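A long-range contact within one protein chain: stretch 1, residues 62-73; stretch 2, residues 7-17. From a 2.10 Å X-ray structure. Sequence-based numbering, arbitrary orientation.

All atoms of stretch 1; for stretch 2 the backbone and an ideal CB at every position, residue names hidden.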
ATOM      1  N   ALA A  62      -3.500  -8.751  13.441  1.00 20.80           N
ATOM      2  CA  ALA A  62      -4.874  -9.188  13.688  1.00 20.16           C
ATOM      3  C   ALA A  62      -5.839  -8.353  12.850  1.00 20.24           C
ATOM      4  O   ALA A  62      -6.857  -8.855  12.363  1.00 19.48           O
ATOM      5  CB  ALA A  62      -5.221  -9.048  15.172  1.00 18.54           C
HETATM    6  N   MSE A  63      -5.518  -7.076  12.689  1.00 17.78           N
HETATM    7  CA  MSE A  63      -6.364  -6.186  11.908  1.00 19.96           C
HETATM    8  C   MSE A  63      -6.216  -6.520  10.422  1.00 17.00           C
HETATM    9  O   MSE A  63      -7.173  -6.441   9.658  1.00 17.51           O
HETATM   10  CB  MSE A  63      -5.998  -4.726  12.205  1.00 21.35           C
HETATM   11  CG  MSE A  63      -6.151  -4.377  13.685  1.00 26.30           C
HETATM   12 SE   MSE A  63      -5.867  -2.512  14.106  1.00 35.25          SE
HETATM   13  CE  MSE A  63      -3.938  -2.482  14.055  1.00 32.66           C
ATOM     14  N   GLY A  64      -5.014  -6.907  10.019  1.00 17.49           N
ATOM     15  CA  GLY A  64      -4.803  -7.291   8.637  1.00 18.38           C
ATOM     16  C   GLY A  64      -5.646  -8.526   8.352  1.00 18.73           C
ATOM     17  O   GLY A  64      -6.321  -8.606   7.331  1.00 18.18           O
ATOM     18  N   ALA A  65      -5.613  -9.486   9.270  1.00 18.46           N
ATOM     19  CA  ALA A  65      -6.379 -10.718   9.126  1.00 18.79           C
ATOM     20  C   ALA A  65      -7.878 -10.431   9.124  1.00 19.19           C
ATOM     21  O   ALA A  65      -8.645 -11.078   8.412  1.00 20.01           O
ATOM     22  CB  ALA A  65      -6.033 -11.681  10.262  1.00 19.67           C
ATOM     23  N   LEU A  66      -8.294  -9.453   9.919  1.00 18.50           N
ATOM     24  CA  LEU A  66      -9.704  -9.091  10.001  1.00 18.11           C
ATOM     25  C   LEU A  66     -10.209  -8.337   8.768  1.00 18.25           C
ATOM     26  O   LEU A  66     -11.362  -8.502   8.361  1.00 18.10           O
ATOM     27  CB  LEU A  66      -9.952  -8.235  11.247  1.00 19.52           C
ATOM     28  CG  LEU A  66      -9.774  -8.908  12.612  1.00 23.64           C
ATOM     29  CD1 LEU A  66      -9.857  -7.864  13.713  1.00 24.46           C
ATOM     30  CD2 LEU A  66     -10.845  -9.977  12.805  1.00 25.92           C
ATOM     31  N   LEU A  67      -9.346  -7.521   8.174  1.00 18.15           N
ATOM     32  CA  LEU A  67      -9.726  -6.709   7.024  1.00 18.25           C
ATOM     33  C   LEU A  67      -9.533  -7.319   5.645  1.00 20.34           C
ATOM     34  O   LEU A  67     -10.220  -6.927   4.700  1.00 19.85           O
ATOM     35  CB  LEU A  67      -8.987  -5.372   7.066  1.00 15.39           C
ATOM     36  CG  LEU A  67      -9.173  -4.524   8.322  1.00 15.77           C
ATOM     37  CD1 LEU A  67      -8.422  -3.223   8.128  1.00 17.42           C
ATOM     38  CD2 LEU A  67     -10.648  -4.257   8.577  1.00 13.55           C
ATOM     39  N   ALA A  68      -8.598  -8.257   5.512  1.00 18.12           N
ATOM     40  CA  ALA A  68      -8.354  -8.882   4.215  1.00 19.76           C
ATOM     41  C   ALA A  68      -9.301 -10.048   3.962  1.00 19.52           C
ATOM     42  O   ALA A  68      -9.681 -10.750   4.890  1.00 18.57           O
ATOM     43  CB  ALA A  68      -6.908  -9.372   4.130  1.00 18.48           C
ATOM     44  N   ASN A  69      -9.686 -10.237   2.703  1.00 20.87           N
ATOM     45  CA  ASN A  69     -10.554 -11.353   2.317  1.00 21.35           C
ATOM     46  C   ASN A  69      -9.670 -12.595   2.438  1.00 21.17           C
ATOM     47  O   ASN A  69      -8.694 -12.740   1.713  1.00 20.24           O
ATOM     48  CB  ASN A  69     -11.017 -11.177   0.868  1.00 22.52           C
ATOM     49  CG  ASN A  69     -11.880 -12.329   0.382  1.00 21.22           C
ATOM     50  OD1 ASN A  69     -11.476 -13.494   0.415  1.00 21.46           O
ATOM     51  ND2 ASN A  69     -13.077 -12.004  -0.077  1.00 25.29           N
ATOM     52  N   PRO A  70     -10.009 -13.514   3.349  1.00 23.06           N
ATOM     53  CA  PRO A  70      -9.210 -14.730   3.544  1.00 23.80           C
ATOM     54  C   PRO A  70      -8.939 -15.562   2.296  1.00 23.83           C
ATOM     55  O   PRO A  70      -7.850 -16.106   2.124  1.00 23.41           O
ATOM     56  CB  PRO A  70     -10.012 -15.503   4.589  1.00 24.38           C
ATOM     57  CG  PRO A  70     -11.419 -15.121   4.265  1.00 25.87           C
ATOM     58  CD  PRO A  70     -11.304 -13.624   4.045  1.00 25.09           C
ATOM     59  N   VAL A  71      -9.924 -15.656   1.413  1.00 25.25           N
ATOM     60  CA  VAL A  71      -9.758 -16.458   0.216  1.00 24.71           C
ATOM     61  C   VAL A  71      -9.142 -15.732  -0.977  1.00 24.67           C
ATOM     62  O   VAL A  71      -8.450 -16.345  -1.785  1.00 26.30           O
ATOM     63  CB  VAL A  71     -11.107 -17.060  -0.221  1.00 26.85           C
ATOM     64  CG1 VAL A  71     -10.921 -17.877  -1.489  1.00 27.33           C
ATOM     65  CG2 VAL A  71     -11.673 -17.932   0.897  1.00 26.08           C
HETATM   66  N   MSE A  72      -9.359 -14.428  -1.076  1.00 23.25           N
HETATM   67  CA  MSE A  72      -8.854 -13.690  -2.224  1.00 23.96           C
HETATM   68  C   MSE A  72      -7.762 -12.658  -2.023  1.00 22.02           C
HETATM   69  O   MSE A  72      -7.232 -12.137  -2.998  1.00 22.27           O
HETATM   70  CB  MSE A  72     -10.020 -13.026  -2.935  1.00 26.50           C
HETATM   71  CG  MSE A  72     -10.958 -14.015  -3.574  1.00 35.97           C
HETATM   72 SE   MSE A  72     -12.444 -13.081  -4.322  1.00 49.01          SE
HETATM   73  CE  MSE A  72     -11.498 -12.013  -5.629  1.00 41.75           C
ATOM     74  N   GLU A  73      -7.432 -12.356  -0.776  1.00 19.13           N
ATOM     75  CA  GLU A  73      -6.399 -11.377  -0.495  1.00 18.84           C
ATOM     76  C   GLU A  73      -5.418 -11.894   0.542  1.00 18.80           C
ATOM     77  O   GLU A  73      -5.662 -12.899   1.206  1.00 16.90           O
ATOM     78  CB  GLU A  73      -7.014 -10.082   0.043  1.00 19.03           C
ATOM     79  CG  GLU A  73      -7.994  -9.395  -0.879  1.00 18.65           C
ATOM     80  CD  GLU A  73      -8.594  -8.164  -0.241  1.00 17.13           C
ATOM     81  OE1 GLU A  73      -9.136  -8.277   0.876  1.00 15.73           O
ATOM     82  OE2 GLU A  73      -8.522  -7.084  -0.849  1.00 15.31           O
ATOM     83  N   UNK A   7       1.636   0.098   8.989  1.00 14.71           N
ATOM     84  CA  UNK A   7       1.454   0.260   7.553  1.00 16.07           C
ATOM     85  C   UNK A   7       1.097  -1.130   7.030  1.00 16.97           C
ATOM     86  O   UNK A   7       1.966  -1.998   6.887  1.00 17.96           O
ATOM     87  CB  UNK A   7       2.698   0.833   6.871  1.00 16.07           C
ATOM     88  N   UNK A   8      -0.189  -1.338   6.771  1.00 16.45           N
ATOM     89  CA  UNK A   8      -0.687  -2.619   6.288  1.00 16.06           C
ATOM     90  C   UNK A   8      -1.031  -2.613   4.812  1.00 16.30           C
ATOM     91  O   UNK A   8      -1.803  -1.774   4.343  1.00 16.65           O
ATOM     92  CB  UNK A   8      -1.922  -3.030   7.093  1.00 16.06           C
ATOM     93  N   UNK A   9      -0.464  -3.563   4.082  1.00 15.72           N
ATOM     94  CA  UNK A   9      -0.749  -3.688   2.664  1.00 16.37           C
ATOM     95  C   UNK A   9      -1.751  -4.833   2.519  1.00 17.51           C
ATOM     96  O   UNK A   9      -1.581  -5.890   3.125  1.00 16.87           O
ATOM     97  CB  UNK A   9       0.522  -3.935   1.848  1.00 16.37           C
ATOM     98  N   UNK A  10      -2.806  -4.612   1.741  1.00 15.02           N
ATOM     99  CA  UNK A  10      -3.802  -5.649   1.505  1.00 14.93           C
ATOM    100  C   UNK A  10      -3.883  -5.793  -0.006  1.00 15.04           C
ATOM    101  O   UNK A  10      -4.372  -4.907  -0.712  1.00 12.26           O
ATOM    102  CB  UNK A  10      -5.158  -5.309   2.126  1.00 14.93           C
ATOM    103  N   UNK A  11      -3.371  -6.908  -0.505  1.00 14.49           N
ATOM    104  CA  UNK A  11      -3.344  -7.123  -1.937  1.00 15.11           C
ATOM    105  C   UNK A  11      -4.029  -8.427  -2.322  1.00 15.50           C
ATOM    106  O   UNK A  11      -4.261  -9.297  -1.482  1.00 14.33           O
ATOM    107  CB  UNK A  11      -1.900  -7.118  -2.442  1.00 15.11           C
ATOM    108  N   UNK A  12      -4.345  -8.539  -3.604  1.00 15.41           N
ATOM    109  CA  UNK A  12      -5.000  -9.717  -4.154  1.00 17.24           C
ATOM    110  C   UNK A  12      -4.010 -10.867  -4.249  1.00 17.19           C
ATOM    111  O   UNK A  12      -2.842 -10.651  -4.555  1.00 16.25           O
ATOM    112  CB  UNK A  12      -5.601  -9.412  -5.527  1.00 17.24           C
ATOM    113  N   UNK A  13      -4.468 -12.086  -3.989  1.00 18.71           N
ATOM    114  CA  UNK A  13      -3.584 -13.239  -4.101  1.00 20.56           C
ATOM    115  C   UNK A  13      -3.268 -13.407  -5.582  1.00 22.53           C
ATOM    116  O   UNK A  13      -4.061 -13.005  -6.442  1.00 19.19           O
ATOM    117  CB  UNK A  13      -4.215 -14.501  -3.510  1.00 20.56           C
ATOM    118  N   UNK A  14      -2.110 -13.978  -5.892  1.00 24.28           N
ATOM    119  CA  UNK A  14      -1.761 -14.173  -7.290  1.00 28.16           C
ATOM    120  C   UNK A  14      -2.776 -15.167  -7.844  1.00 27.96           C
ATOM    121  O   UNK A  14      -3.191 -16.101  -7.150  1.00 28.60           O
ATOM    122  CB  UNK A  14      -0.323 -14.667  -7.460  1.00 28.16           C
ATOM    123  N   UNK A  15      -3.183 -14.961  -9.088  1.00 27.80           N
ATOM    124  CA  UNK A  15      -4.173 -15.844  -9.677  1.00 27.31           C
ATOM    125  C   UNK A  15      -5.505 -15.122  -9.736  1.00 26.78           C
ATOM    126  O   UNK A  15      -6.335 -15.405 -10.598  1.00 27.69           O
ATOM    127  CB  UNK A  15      -4.292 -17.147  -8.885  1.00 27.31           C
ATOM    128  N   UNK A  16      -5.720 -14.189  -8.812  1.00 25.52           N
ATOM    129  CA  UNK A  16      -6.958 -13.411  -8.800  1.00 23.06           C
ATOM    130  C   UNK A  16      -6.839 -12.357  -9.896  1.00 23.71           C
ATOM    131  O   UNK A  16      -5.812 -11.695 -10.020  1.00 22.37           O
ATOM    132  CB  UNK A  16      -7.212 -12.771  -7.434  1.00 23.06           C
ATOM    133  N   UNK A  17      -7.884 -12.205 -10.700  1.00 23.52           N
ATOM    134  CA  UNK A  17      -7.862 -11.224 -11.778  1.00 22.73           C
ATOM    135  C   UNK A  17      -7.857  -9.798 -11.220  1.00 21.61           C
ATOM    136  O   UNK A  17      -8.689  -9.452 -10.386  1.00 23.04           O
ATOM    137  CB  UNK A  17      -9.063 -11.427 -12.704  1.00 22.73           C
TER

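Position 7 lies beyond the reach of stretch 1: nothing there comes within 5.5 Å of its ideal CB, so the contact sets no rule. The deposited Thr-7 makes its hydroxyl's hydrogen bond elsewhere in the structure.

At position 8 the CA-to-CB bond points toward the helix, where Gly-64 leaves bare backbone, its CA 5.4 Å from the ideal CB of position 8. A shallow apolar groove of this kind suits a branched aliphatic chain such as leucine, isoleucine or valine, or perhaps methionine. The residue is Leu-8. Its CD2 rests 4.0 Å from CA of Gly-64, and its CD1 lies 4.3 Å from CB of Met-63. The missing side chain matters: an ideal CB built on Gly-64 would stand a tight 3.0 Å from CD2 of Leu-8.

Position 9 alternates out of reach, as a strand dictates, and the contact does not choose among side chains. It holds Leu-9.

Position 10 points toward stretch 1 again, where the helix gives way to loop. Its ideal CB is 4.9 Å from CB of Ala-68 and 4.8 Å from OE2 of Glu-73. The alkyl surface of Leu-67 and Ala-68 favors an aliphatic chain, while the carboxylate could also accept a polar hydrogen-bond donor. Extended backbone angles are comfortable for beta-branching, and Ile-10 takes the apolar option. Its CD1 reaches CB of Leu-67 at 3.8 Å, its CG2 lies 3.9 Å from CB of Ala-68, and that same CG2 packs 3.6 Å from OE2 of Glu-73. OE1 of Glu-73 accepts a hydrogen bond from N of Asn-69 at 2.7 Å.

Position 11 points away, so many residues would serve; Glu-11 contributes chiefly backbone, its O lying 3.1 Å from CA of Glu-73.

Position 12 forms an antiparallel, non-hydrogen-bonded bridge with Glu-73, and the two side chains diverge. A medium or long chain could still brush the methylenes of Glu-73. CD2 of Leu-12 does so, 4.2 Å from CG of Glu-73, while CA of Leu-12 makes a CA-H...O contact of 3.5 Å with O of Met-72.

Position 13 faces a run of carbonyls from Pro-70 to Glu-73, which calls for a donor, preferably a long one: lysine or arginine. The backbone N of position 13 already gives a nearly straight hydrogen bond to O of Met-72 (2.9 Å, 169°). Lys-13, fully extended beyond chi1, carries NZ to O of Pro-70 at 3.0 Å for a second.

Position 14 lies in a type II turn from 13 to 16, and its CA-to-CB bond points away from stretch 1; it tolerates many residues and is Lys-14. Position 15, with phi/psi of 105/-28, would jam a CB against the preceding carbonyl; Gly-15 answers the backbone alone.

Position 16 points toward Met-72, whose selenomethionine side chain offers an apolar arm. Isoleucine, leucine, valine or methionine would fit. Ile-16 sets CG2 3.6 Å from CE of Met-72. Position 17 points away with no demand from stretch 1, and is Leu-17.

Stretch 2 (7-17) TLLIELKKGIL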
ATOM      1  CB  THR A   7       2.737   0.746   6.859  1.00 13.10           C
ATOM      2  OG1 THR A   7       3.118   2.018   7.395  1.00 15.63           O
ATOM      3  CG2 THR A   7       2.496   0.903   5.355  1.00 14.20           C
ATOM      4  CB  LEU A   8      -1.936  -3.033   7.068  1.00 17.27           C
ATOM      5  CG  LEU A   8      -1.789  -3.706   8.433  1.00 19.33           C
ATOM      6  CD1 LEU A   8      -3.070  -3.519   9.227  1.00 19.69           C
ATOM      7  CD2 LEU A   8      -1.479  -5.186   8.253  1.00 18.38           C
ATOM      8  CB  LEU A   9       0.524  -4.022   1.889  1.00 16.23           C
ATOM      9  CG  LEU A   9       1.688  -3.038   1.998  1.00 17.36           C
ATOM     10  CD1 LEU A   9       2.827  -3.522   1.117  1.00 15.92           C
ATOM     11  CD2 LEU A   9       1.237  -1.642   1.572  1.00 15.65           C
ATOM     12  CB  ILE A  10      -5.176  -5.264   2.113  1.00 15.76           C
ATOM     13  CG1 ILE A  10      -5.044  -5.162   3.644  1.00 15.76           C
ATOM     14  CG2 ILE A  10      -6.215  -6.306   1.752  1.00 15.11           C
ATOM     15  CD1 ILE A  10      -6.320  -4.734   4.367  1.00 16.66           C
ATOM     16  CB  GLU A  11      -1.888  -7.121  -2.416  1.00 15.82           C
ATOM     17  CG  GLU A  11      -1.031  -6.043  -1.738  1.00 17.26           C
ATOM     18  CD  GLU A  11       0.395  -5.975  -2.270  1.00 18.55           C
ATOM     19  OE1 GLU A  11       0.966  -7.030  -2.608  1.00 15.26           O
ATOM     20  OE2 GLU A  11       0.949  -4.859  -2.337  1.00 19.78           O
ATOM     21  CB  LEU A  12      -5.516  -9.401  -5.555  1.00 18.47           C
ATOM     22  CG  LEU A  12      -6.456  -8.202  -5.657  1.00 20.02           C
ATOM     23  CD1 LEU A  12      -6.705  -7.865  -7.113  1.00 19.36           C
ATOM     24  CD2 LEU A  12      -7.749  -8.521  -4.938  1.00 18.65           C
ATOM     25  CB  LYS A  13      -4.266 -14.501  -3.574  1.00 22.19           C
ATOM     26  CG  LYS A  13      -4.404 -14.543  -2.061  1.00 23.86           C
ATOM     27  CD  LYS A  13      -4.950 -15.885  -1.583  1.00 25.52           C
ATOM     28  CE  LYS A  13      -5.128 -15.905  -0.070  1.00 26.31           C
ATOM     29  NZ  LYS A  13      -5.684 -17.204   0.410  1.00 33.05           N
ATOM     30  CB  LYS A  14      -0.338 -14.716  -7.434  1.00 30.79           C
ATOM     31  CG  LYS A  14      -0.169 -16.166  -7.012  1.00 35.44           C
ATOM     32  CD  LYS A  14       1.217 -16.680  -7.393  1.00 38.19           C
ATOM     33  CE  LYS A  14       1.297 -18.187  -7.234  1.00 39.65           C
ATOM     34  NZ  LYS A  14       0.212 -18.857  -8.015  1.00 42.52           N
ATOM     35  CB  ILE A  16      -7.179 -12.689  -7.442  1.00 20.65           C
ATOM     36  CG1 ILE A  16      -7.271 -13.709  -6.303  1.00 19.95           C
ATOM     37  CG2 ILE A  16      -8.453 -11.856  -7.499  1.00 19.91           C
ATOM     38  CD1 ILE A  16      -8.436 -14.692  -6.421  1.00 21.23           C
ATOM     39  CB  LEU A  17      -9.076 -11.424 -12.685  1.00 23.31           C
ATOM     40  CG  LEU A  17      -9.121 -10.529 -13.922  1.00 25.94           C
ATOM     41  CD1 LEU A  17      -7.971 -10.892 -14.842  1.00 27.61           C
ATOM     42  CD2 LEU A  17     -10.448 -10.695 -14.636  1.00 26.20           C
TER
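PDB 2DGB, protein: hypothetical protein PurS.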